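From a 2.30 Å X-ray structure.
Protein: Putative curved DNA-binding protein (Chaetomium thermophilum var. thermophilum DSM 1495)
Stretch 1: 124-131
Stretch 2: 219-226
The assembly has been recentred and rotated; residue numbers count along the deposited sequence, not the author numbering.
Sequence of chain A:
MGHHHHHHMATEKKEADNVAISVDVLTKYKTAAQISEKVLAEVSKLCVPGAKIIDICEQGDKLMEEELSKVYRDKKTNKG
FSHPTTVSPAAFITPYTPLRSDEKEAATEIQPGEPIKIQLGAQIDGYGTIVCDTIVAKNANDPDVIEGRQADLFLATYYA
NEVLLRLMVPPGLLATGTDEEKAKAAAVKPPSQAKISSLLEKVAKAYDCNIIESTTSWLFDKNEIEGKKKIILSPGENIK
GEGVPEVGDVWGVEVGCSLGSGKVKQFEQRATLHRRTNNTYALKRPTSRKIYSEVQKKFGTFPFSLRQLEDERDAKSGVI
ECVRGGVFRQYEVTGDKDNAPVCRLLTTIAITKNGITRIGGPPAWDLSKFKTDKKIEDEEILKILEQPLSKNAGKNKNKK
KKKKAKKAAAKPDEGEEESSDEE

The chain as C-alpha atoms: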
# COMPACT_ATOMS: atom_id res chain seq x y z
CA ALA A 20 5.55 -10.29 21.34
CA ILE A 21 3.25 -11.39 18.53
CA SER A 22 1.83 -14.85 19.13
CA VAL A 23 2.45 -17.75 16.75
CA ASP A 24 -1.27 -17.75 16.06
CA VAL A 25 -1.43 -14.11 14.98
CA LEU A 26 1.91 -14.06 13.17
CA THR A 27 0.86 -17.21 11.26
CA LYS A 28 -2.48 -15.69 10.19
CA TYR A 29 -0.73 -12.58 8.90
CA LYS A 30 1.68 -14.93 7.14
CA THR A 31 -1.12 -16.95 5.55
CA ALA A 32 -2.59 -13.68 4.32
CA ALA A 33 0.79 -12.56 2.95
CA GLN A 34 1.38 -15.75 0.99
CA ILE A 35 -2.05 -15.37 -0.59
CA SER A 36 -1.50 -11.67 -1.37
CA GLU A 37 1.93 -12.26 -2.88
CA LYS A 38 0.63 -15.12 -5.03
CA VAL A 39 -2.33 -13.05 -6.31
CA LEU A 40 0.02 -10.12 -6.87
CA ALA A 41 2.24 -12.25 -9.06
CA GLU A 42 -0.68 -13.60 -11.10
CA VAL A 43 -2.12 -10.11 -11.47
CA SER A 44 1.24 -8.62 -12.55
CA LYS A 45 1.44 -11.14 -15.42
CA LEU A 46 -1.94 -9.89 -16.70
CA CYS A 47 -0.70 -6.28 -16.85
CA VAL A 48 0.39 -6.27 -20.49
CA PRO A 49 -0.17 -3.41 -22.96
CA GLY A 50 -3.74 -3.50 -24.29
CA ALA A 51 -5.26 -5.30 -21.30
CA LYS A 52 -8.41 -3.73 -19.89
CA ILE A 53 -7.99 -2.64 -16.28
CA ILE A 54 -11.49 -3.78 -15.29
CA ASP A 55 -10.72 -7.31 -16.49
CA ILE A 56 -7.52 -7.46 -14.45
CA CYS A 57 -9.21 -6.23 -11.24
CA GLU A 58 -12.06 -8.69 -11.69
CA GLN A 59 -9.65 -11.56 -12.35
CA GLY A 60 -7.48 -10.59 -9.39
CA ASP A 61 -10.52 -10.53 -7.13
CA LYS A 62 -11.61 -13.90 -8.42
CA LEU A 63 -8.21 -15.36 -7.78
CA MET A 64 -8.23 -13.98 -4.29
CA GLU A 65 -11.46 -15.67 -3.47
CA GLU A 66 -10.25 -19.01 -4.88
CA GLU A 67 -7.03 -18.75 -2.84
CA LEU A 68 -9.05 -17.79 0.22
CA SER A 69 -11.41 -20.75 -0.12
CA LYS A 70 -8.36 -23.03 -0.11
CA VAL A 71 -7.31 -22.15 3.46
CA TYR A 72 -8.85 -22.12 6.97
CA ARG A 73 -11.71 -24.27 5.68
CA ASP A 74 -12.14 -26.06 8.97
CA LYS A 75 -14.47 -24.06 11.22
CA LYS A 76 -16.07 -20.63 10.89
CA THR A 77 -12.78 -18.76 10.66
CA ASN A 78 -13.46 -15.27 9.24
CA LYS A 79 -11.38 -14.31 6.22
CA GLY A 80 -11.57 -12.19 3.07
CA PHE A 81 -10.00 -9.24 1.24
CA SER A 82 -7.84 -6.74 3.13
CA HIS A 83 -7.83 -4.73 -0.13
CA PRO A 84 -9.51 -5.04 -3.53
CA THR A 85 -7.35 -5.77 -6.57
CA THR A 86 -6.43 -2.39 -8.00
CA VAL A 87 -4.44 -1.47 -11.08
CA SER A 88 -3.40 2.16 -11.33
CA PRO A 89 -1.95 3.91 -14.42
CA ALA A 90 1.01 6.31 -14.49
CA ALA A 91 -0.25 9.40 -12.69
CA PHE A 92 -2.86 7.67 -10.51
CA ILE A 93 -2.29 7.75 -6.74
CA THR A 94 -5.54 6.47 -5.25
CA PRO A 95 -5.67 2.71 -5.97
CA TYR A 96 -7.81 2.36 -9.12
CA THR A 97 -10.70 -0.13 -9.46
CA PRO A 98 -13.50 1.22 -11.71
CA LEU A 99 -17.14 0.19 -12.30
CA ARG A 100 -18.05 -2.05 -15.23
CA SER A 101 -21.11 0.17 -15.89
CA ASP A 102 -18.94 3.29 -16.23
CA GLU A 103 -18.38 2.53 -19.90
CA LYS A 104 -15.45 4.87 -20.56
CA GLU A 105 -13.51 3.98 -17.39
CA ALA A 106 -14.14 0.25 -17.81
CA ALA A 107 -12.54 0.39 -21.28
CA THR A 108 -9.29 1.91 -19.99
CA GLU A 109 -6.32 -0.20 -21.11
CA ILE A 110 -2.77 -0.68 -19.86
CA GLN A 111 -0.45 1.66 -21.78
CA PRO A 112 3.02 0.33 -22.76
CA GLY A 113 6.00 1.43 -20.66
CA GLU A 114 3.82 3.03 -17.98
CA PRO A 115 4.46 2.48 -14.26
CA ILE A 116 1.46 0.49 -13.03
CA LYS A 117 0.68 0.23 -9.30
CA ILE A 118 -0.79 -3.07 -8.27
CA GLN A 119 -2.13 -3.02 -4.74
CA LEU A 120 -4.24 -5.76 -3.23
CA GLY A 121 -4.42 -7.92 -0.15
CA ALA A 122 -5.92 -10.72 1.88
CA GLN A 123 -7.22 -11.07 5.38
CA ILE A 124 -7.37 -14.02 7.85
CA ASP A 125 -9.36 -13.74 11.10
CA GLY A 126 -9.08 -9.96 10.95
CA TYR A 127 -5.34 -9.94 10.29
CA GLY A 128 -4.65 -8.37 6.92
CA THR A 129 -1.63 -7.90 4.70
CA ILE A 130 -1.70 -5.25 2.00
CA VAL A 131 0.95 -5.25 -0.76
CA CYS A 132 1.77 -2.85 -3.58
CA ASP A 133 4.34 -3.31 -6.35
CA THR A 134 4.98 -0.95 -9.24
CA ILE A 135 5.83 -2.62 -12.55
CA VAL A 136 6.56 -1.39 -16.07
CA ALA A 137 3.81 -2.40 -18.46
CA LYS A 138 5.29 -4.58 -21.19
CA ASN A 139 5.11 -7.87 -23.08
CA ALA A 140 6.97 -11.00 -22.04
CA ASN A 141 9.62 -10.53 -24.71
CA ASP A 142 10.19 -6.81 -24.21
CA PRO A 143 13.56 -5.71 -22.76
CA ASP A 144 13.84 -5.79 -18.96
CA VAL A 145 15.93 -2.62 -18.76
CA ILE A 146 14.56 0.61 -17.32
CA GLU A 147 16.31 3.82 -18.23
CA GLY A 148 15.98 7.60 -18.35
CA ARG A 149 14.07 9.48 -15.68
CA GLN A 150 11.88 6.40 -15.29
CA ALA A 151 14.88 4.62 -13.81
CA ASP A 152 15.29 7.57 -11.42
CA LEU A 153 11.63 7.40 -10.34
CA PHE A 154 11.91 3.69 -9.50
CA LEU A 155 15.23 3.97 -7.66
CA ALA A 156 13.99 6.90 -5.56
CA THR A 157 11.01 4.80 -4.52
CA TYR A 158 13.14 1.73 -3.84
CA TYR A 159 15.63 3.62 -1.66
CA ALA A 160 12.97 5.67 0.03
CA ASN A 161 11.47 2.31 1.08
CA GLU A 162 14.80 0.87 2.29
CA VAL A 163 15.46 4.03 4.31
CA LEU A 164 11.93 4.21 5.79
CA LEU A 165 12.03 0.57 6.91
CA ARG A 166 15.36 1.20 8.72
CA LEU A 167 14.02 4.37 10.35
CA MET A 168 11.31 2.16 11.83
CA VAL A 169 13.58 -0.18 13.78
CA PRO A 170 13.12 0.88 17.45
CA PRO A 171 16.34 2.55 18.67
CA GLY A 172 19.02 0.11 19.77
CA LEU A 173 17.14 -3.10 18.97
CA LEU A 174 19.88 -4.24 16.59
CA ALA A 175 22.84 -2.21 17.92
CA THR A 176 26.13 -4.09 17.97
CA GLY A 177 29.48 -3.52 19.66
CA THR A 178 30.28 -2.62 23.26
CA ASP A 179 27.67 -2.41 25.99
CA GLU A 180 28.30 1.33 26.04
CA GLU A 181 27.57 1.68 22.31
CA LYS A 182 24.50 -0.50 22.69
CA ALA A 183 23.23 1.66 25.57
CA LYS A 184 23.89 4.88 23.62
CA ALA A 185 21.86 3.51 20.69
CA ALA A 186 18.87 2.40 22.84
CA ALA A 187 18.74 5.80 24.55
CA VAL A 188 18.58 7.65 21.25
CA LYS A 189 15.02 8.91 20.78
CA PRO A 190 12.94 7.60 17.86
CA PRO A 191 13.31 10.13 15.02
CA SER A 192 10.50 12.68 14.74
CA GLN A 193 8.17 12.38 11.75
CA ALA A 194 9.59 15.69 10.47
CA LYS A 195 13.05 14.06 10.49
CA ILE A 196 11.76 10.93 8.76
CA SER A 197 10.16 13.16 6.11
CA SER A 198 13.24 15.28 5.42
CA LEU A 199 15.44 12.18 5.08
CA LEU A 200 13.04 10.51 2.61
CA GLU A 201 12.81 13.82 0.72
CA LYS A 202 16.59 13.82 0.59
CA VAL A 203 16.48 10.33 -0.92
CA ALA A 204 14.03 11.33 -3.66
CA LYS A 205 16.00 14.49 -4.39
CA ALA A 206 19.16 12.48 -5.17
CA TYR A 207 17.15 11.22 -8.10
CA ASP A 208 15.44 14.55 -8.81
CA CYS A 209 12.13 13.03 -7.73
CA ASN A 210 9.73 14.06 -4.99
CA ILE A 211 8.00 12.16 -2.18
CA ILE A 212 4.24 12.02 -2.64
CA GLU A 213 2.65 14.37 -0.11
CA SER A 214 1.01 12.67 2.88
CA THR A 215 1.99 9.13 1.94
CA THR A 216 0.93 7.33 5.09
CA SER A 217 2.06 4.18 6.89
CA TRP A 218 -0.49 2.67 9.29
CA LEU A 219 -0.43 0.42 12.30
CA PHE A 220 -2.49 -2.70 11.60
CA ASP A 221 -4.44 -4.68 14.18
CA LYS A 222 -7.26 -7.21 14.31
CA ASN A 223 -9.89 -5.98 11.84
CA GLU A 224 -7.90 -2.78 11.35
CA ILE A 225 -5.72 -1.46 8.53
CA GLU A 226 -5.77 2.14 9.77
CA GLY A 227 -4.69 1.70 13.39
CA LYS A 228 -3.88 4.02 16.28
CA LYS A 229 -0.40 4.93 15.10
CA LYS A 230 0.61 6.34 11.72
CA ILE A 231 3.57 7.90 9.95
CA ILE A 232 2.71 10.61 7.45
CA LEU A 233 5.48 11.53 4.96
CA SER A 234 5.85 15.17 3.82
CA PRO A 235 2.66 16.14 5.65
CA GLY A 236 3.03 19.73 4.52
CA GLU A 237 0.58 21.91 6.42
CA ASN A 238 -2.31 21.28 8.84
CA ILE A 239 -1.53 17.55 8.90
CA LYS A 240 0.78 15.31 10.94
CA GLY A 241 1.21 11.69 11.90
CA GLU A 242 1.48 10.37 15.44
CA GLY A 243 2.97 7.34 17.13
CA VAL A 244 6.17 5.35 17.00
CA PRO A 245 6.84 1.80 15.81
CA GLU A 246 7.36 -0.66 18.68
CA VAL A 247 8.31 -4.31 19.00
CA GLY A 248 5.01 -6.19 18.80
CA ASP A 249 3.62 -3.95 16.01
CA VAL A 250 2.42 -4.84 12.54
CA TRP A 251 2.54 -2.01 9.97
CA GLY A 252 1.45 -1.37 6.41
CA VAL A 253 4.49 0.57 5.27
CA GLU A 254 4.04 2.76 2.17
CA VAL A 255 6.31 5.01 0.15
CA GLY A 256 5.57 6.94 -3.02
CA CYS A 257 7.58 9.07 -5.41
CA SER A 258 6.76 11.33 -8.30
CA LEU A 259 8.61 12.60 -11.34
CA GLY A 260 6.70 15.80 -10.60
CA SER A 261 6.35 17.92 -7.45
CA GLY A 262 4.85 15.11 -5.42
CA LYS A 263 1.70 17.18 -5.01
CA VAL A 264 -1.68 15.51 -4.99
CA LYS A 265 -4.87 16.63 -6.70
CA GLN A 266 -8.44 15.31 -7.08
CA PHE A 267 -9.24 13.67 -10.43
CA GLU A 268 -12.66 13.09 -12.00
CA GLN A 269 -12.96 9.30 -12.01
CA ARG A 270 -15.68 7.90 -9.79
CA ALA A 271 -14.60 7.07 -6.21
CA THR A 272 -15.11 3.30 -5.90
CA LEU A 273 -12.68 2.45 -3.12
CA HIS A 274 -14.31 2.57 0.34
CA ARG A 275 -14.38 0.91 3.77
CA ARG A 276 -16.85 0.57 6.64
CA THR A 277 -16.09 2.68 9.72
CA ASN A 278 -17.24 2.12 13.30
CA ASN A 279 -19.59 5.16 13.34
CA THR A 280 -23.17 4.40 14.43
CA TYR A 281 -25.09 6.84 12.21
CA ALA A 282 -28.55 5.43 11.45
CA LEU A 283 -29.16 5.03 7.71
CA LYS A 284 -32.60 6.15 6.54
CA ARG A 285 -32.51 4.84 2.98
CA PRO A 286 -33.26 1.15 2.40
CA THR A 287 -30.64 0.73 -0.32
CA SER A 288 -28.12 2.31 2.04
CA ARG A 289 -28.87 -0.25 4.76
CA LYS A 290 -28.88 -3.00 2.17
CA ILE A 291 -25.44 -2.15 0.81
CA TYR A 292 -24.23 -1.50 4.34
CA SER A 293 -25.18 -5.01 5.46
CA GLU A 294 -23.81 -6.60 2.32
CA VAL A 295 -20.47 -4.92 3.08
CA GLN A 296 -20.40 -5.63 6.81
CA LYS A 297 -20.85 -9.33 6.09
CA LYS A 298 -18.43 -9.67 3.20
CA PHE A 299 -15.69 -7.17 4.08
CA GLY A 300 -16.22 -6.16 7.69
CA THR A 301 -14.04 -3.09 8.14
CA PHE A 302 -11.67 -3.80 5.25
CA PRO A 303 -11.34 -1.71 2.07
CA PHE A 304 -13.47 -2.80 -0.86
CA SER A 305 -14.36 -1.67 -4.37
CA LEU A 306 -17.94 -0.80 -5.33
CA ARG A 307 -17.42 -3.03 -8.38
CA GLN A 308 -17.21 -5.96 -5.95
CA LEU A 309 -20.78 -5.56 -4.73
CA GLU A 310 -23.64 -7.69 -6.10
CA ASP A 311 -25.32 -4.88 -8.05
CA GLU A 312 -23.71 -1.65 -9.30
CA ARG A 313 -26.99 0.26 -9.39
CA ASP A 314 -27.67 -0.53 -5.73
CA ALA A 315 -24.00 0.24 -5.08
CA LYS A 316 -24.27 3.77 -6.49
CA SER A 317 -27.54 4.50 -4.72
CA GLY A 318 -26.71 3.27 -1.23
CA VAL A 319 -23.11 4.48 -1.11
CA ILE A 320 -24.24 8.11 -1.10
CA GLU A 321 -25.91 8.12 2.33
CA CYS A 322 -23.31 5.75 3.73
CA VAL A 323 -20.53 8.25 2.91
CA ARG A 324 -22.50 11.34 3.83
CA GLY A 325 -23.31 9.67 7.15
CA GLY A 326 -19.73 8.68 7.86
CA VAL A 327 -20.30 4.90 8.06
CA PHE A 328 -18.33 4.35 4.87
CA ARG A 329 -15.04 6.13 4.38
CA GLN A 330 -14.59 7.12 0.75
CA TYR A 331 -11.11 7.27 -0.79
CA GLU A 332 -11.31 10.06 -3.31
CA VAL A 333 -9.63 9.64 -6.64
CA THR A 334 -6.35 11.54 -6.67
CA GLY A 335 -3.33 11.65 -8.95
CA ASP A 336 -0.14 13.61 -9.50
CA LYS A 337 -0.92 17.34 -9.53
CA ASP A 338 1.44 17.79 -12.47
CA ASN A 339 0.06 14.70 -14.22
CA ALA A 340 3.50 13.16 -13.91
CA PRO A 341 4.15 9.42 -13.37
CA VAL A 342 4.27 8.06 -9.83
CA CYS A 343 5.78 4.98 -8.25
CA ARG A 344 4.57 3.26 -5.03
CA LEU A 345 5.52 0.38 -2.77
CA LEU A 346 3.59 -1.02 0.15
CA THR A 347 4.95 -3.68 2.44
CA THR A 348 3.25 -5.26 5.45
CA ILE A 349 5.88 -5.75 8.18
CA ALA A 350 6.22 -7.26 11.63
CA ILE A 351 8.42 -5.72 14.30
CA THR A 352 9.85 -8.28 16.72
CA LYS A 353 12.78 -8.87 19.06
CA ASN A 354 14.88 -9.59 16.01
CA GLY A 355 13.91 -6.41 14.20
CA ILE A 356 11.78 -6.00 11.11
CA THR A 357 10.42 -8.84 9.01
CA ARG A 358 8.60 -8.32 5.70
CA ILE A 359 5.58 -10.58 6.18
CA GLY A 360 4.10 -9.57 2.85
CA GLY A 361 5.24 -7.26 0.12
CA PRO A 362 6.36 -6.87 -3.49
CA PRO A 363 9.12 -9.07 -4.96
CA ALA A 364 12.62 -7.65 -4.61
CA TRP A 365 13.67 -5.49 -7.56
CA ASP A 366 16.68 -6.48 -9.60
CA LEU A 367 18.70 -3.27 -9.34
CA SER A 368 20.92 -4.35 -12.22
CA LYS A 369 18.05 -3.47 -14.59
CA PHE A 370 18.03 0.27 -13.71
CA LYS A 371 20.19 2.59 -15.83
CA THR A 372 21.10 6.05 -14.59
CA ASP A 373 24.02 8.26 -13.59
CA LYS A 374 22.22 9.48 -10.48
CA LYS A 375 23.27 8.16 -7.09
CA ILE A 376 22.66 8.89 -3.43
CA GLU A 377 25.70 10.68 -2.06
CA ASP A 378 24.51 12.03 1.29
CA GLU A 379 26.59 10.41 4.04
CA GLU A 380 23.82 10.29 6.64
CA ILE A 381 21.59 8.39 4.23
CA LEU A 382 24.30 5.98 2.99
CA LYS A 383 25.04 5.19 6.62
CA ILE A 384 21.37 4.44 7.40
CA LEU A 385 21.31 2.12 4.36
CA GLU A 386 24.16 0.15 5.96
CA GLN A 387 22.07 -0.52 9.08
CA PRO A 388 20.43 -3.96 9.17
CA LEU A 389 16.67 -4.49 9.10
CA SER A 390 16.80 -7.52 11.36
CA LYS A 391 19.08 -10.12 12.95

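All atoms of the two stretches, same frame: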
# COMPACT_ATOMS: atom_id res chain seq x y z
N ILE A 124 -6.95 -12.83 7.09
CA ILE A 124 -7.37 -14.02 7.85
C ILE A 124 -7.66 -13.72 9.32
O ILE A 124 -6.76 -13.30 10.05
CB ILE A 124 -6.35 -15.20 7.79
CG1 ILE A 124 -6.35 -15.86 6.42
CG2 ILE A 124 -6.74 -16.28 8.82
CD1 ILE A 124 -5.29 -15.33 5.54
N ASP A 125 -8.89 -13.97 9.74
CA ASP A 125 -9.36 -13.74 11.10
C ASP A 125 -9.08 -12.32 11.57
O ASP A 125 -8.75 -12.09 12.73
CB ASP A 125 -8.76 -14.76 12.08
CG ASP A 125 -9.42 -14.70 13.47
OD1 ASP A 125 -10.64 -14.45 13.55
OD2 ASP A 125 -8.73 -14.93 14.48
N GLY A 126 -9.22 -11.37 10.65
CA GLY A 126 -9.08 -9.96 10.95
C GLY A 126 -7.66 -9.47 10.86
O GLY A 126 -7.39 -8.31 11.16
N TYR A 127 -6.74 -10.34 10.46
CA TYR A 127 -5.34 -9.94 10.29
C TYR A 127 -4.99 -9.85 8.81
O TYR A 127 -4.87 -10.86 8.11
CB TYR A 127 -4.40 -10.89 11.06
CG TYR A 127 -4.77 -10.97 12.54
CD1 TYR A 127 -4.57 -9.89 13.39
CD2 TYR A 127 -5.37 -12.11 13.07
CE1 TYR A 127 -4.92 -9.94 14.73
CE2 TYR A 127 -5.74 -12.17 14.42
CZ TYR A 127 -5.51 -11.08 15.24
OH TYR A 127 -5.87 -11.12 16.57
N GLY A 128 -4.84 -8.62 8.34
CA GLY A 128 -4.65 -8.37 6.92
C GLY A 128 -3.24 -7.98 6.52
O GLY A 128 -2.49 -7.36 7.29
N THR A 129 -2.87 -8.36 5.30
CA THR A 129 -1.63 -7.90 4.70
C THR A 129 -1.99 -7.19 3.41
O THR A 129 -2.71 -7.75 2.59
CB THR A 129 -0.71 -9.09 4.32
OG1 THR A 129 -1.42 -9.94 3.42
CG2 THR A 129 -0.32 -9.89 5.56
N ILE A 130 -1.51 -5.97 3.25
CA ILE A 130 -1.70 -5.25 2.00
C ILE A 130 -0.33 -5.13 1.31
O ILE A 130 0.67 -4.87 1.98
CB ILE A 130 -2.34 -3.85 2.24
CG1 ILE A 130 -3.66 -4.01 2.99
CG2 ILE A 130 -2.56 -3.11 0.92
CD1 ILE A 130 -4.36 -2.69 3.30
N VAL A 131 -0.29 -5.36 -0.00
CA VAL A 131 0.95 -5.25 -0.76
C VAL A 131 0.74 -4.34 -1.96
O VAL A 131 -0.35 -4.28 -2.52
CB VAL A 131 1.44 -6.64 -1.30
CG1 VAL A 131 1.74 -7.59 -0.17
CG2 VAL A 131 0.42 -7.26 -2.25
N LEU A 219 -0.39 1.57 11.42
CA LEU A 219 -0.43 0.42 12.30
C LEU A 219 -1.60 -0.46 11.88
O LEU A 219 -2.68 0.04 11.61
CB LEU A 219 -0.61 0.89 13.75
CG LEU A 219 -0.55 -0.18 14.84
CD1 LEU A 219 0.86 -0.76 14.94
CD2 LEU A 219 -0.99 0.40 16.19
N PHE A 220 -1.38 -1.77 11.80
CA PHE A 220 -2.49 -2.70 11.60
C PHE A 220 -2.83 -3.35 12.95
O PHE A 220 -1.99 -3.43 13.85
CB PHE A 220 -2.15 -3.82 10.60
CG PHE A 220 -1.99 -3.37 9.17
CD1 PHE A 220 -2.12 -2.03 8.81
CD2 PHE A 220 -1.73 -4.30 8.17
CE1 PHE A 220 -1.98 -1.62 7.48
CE2 PHE A 220 -1.59 -3.90 6.83
CZ PHE A 220 -1.71 -2.55 6.49
N ASP A 221 -4.06 -3.82 13.07
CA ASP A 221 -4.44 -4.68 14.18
C ASP A 221 -5.63 -5.53 13.74
O ASP A 221 -6.05 -5.47 12.58
CB ASP A 221 -4.77 -3.87 15.43
CG ASP A 221 -4.60 -4.68 16.71
OD1 ASP A 221 -4.39 -5.91 16.63
OD2 ASP A 221 -4.68 -4.08 17.80
N LYS A 222 -6.16 -6.34 14.66
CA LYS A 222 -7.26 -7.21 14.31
C LYS A 222 -8.39 -6.37 13.73
O LYS A 222 -8.80 -5.39 14.34
CB LYS A 222 -7.76 -8.01 15.52
CG LYS A 222 -8.50 -9.26 15.11
CD LYS A 222 -9.22 -9.95 16.27
CE LYS A 222 -9.89 -11.22 15.77
NZ LYS A 222 -11.05 -11.62 16.62
N ASN A 223 -8.85 -6.73 12.53
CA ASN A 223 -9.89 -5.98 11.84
C ASN A 223 -9.54 -4.51 11.65
O ASN A 223 -10.42 -3.67 11.61
CB ASN A 223 -11.21 -6.06 12.63
CG ASN A 223 -11.79 -7.45 12.63
OD1 ASN A 223 -11.89 -8.10 11.58
ND2 ASN A 223 -12.17 -7.92 13.82
N GLU A 224 -8.25 -4.19 11.54
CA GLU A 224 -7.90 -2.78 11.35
C GLU A 224 -6.68 -2.57 10.45
O GLU A 224 -5.58 -3.06 10.74
CB GLU A 224 -7.68 -2.09 12.71
CG GLU A 224 -7.35 -0.61 12.63
CD GLU A 224 -8.51 0.23 12.10
OE1 GLU A 224 -9.27 0.75 12.95
OE2 GLU A 224 -8.65 0.35 10.86
N ILE A 225 -6.86 -1.84 9.36
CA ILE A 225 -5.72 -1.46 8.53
C ILE A 225 -5.41 0.03 8.59
O ILE A 225 -4.56 0.52 7.86
CB ILE A 225 -5.84 -1.99 7.07
CG1 ILE A 225 -7.23 -1.70 6.48
CG2 ILE A 225 -5.55 -3.49 7.03
CD1 ILE A 225 -7.60 -0.21 6.43
N GLU A 226 -6.09 0.74 9.49
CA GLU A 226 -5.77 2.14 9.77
C GLU A 226 -5.76 2.37 11.27
O GLU A 226 -6.62 3.07 11.79
CB GLU A 226 -6.77 3.08 9.10
CG GLU A 226 -6.58 3.16 7.60
CD GLU A 226 -7.64 3.98 6.89
OE1 GLU A 226 -8.72 4.18 7.47
OE2 GLU A 226 -7.38 4.40 5.75
O HOH W 1 -12.00 -14.13 16.16
O HOH W 2 -5.02 -6.31 10.06

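Two tight turns meet here, and a single direct hydrogen bond joins them. Ile-124 to Tyr-127 form a type I' turn, and Asp-221 to Glu-224 form a type II turn. The amide of Asn-223 donates to the carbonyl of Gly-126, with N of Asn-223 2.6 Å from O of Gly-126 and an angle of 153° at the hydrogen. The bond is short. The same carbonyl also receives a CA-H...O contact, with CA of Lys-222 3.3 Å from O of Gly-126.

Each turn is closed by its own backbone. In the first, N of Tyr-127 bonds to O of Ile-124 at 3.0 Å, and N of Ile-124 bonds to O of Tyr-127 at 3.0 Å. In the second, N of Glu-224 bonds to O of Asp-221 at 2.7 Å, and N of Asp-221 bonds to O of Glu-224 at 2.9 Å. The amide of Asn-223 is thus left free by these pairings to reach across. The start of the second turn is further tied by its side chain, as N of Lys-222 donates to OD1 of Asp-221 at 2.7 Å.

Gly-126 has little room for a side chain. An ideal CB of Gly-126 would lie 2.9 Å from OD1 of Asn-223, a clash, and 3.0 Å from CG of Lys-222. Its phi/psi of 88/3 would also jam a CB against the carbonyl oxygen of Asp-125. The CA atoms of Gly-126 and Asn-223 are 4.2 Å apart, so the two backbones pack closely at this point.

Lys-222 has the largest area covered by the other stretch. Its side chain is extended, with all four chi angles t. CG of Lys-222 lies 3.5 Å from CZ of Tyr-127, approaching the ring obliquely. Further out, CE of Lys-222 is 3.4 Å from O of Asp-125. The charged ends do not form a salt bridge, since NZ of Lys-222 is 4.2 Å from OD1 of Asp-125. Water 1 joins them instead. Water 1 O accepts from NZ of Lys-222 at 2.7 Å and donates to OD1 of Asp-125 at 3.0 Å.

A second water links the backbones. Water 2 O accepts from N of Gly-128 at 2.9 Å and donates to O of Asp-221 at 2.8 Å. This is an indirect link, in addition to the direct bond at Asn-223. The carbonyls of Gly-126 and Asp-221 also come close, with O of Gly-126 3.4 Å from O of Asp-221. Both are acceptors, so no hydrogen bond forms between them.

Beyond the turns the contact becomes buried and largely apolar. CD1 of Ile-130 lies 4.1 Å from CZ of Phe-220 and 4.0 Å from CG2 of Ile-225, so this one methyl group touches both side chains. The Phe-220 ring turns its edge to the strand backbone. CD2 of Phe-220 is 3.3 Å from O of Gly-128, and CE2 of Phe-220 is 4.1 Å from N of Ile-130. Thr-129 points its CA-to-CB bond away from the second stretch.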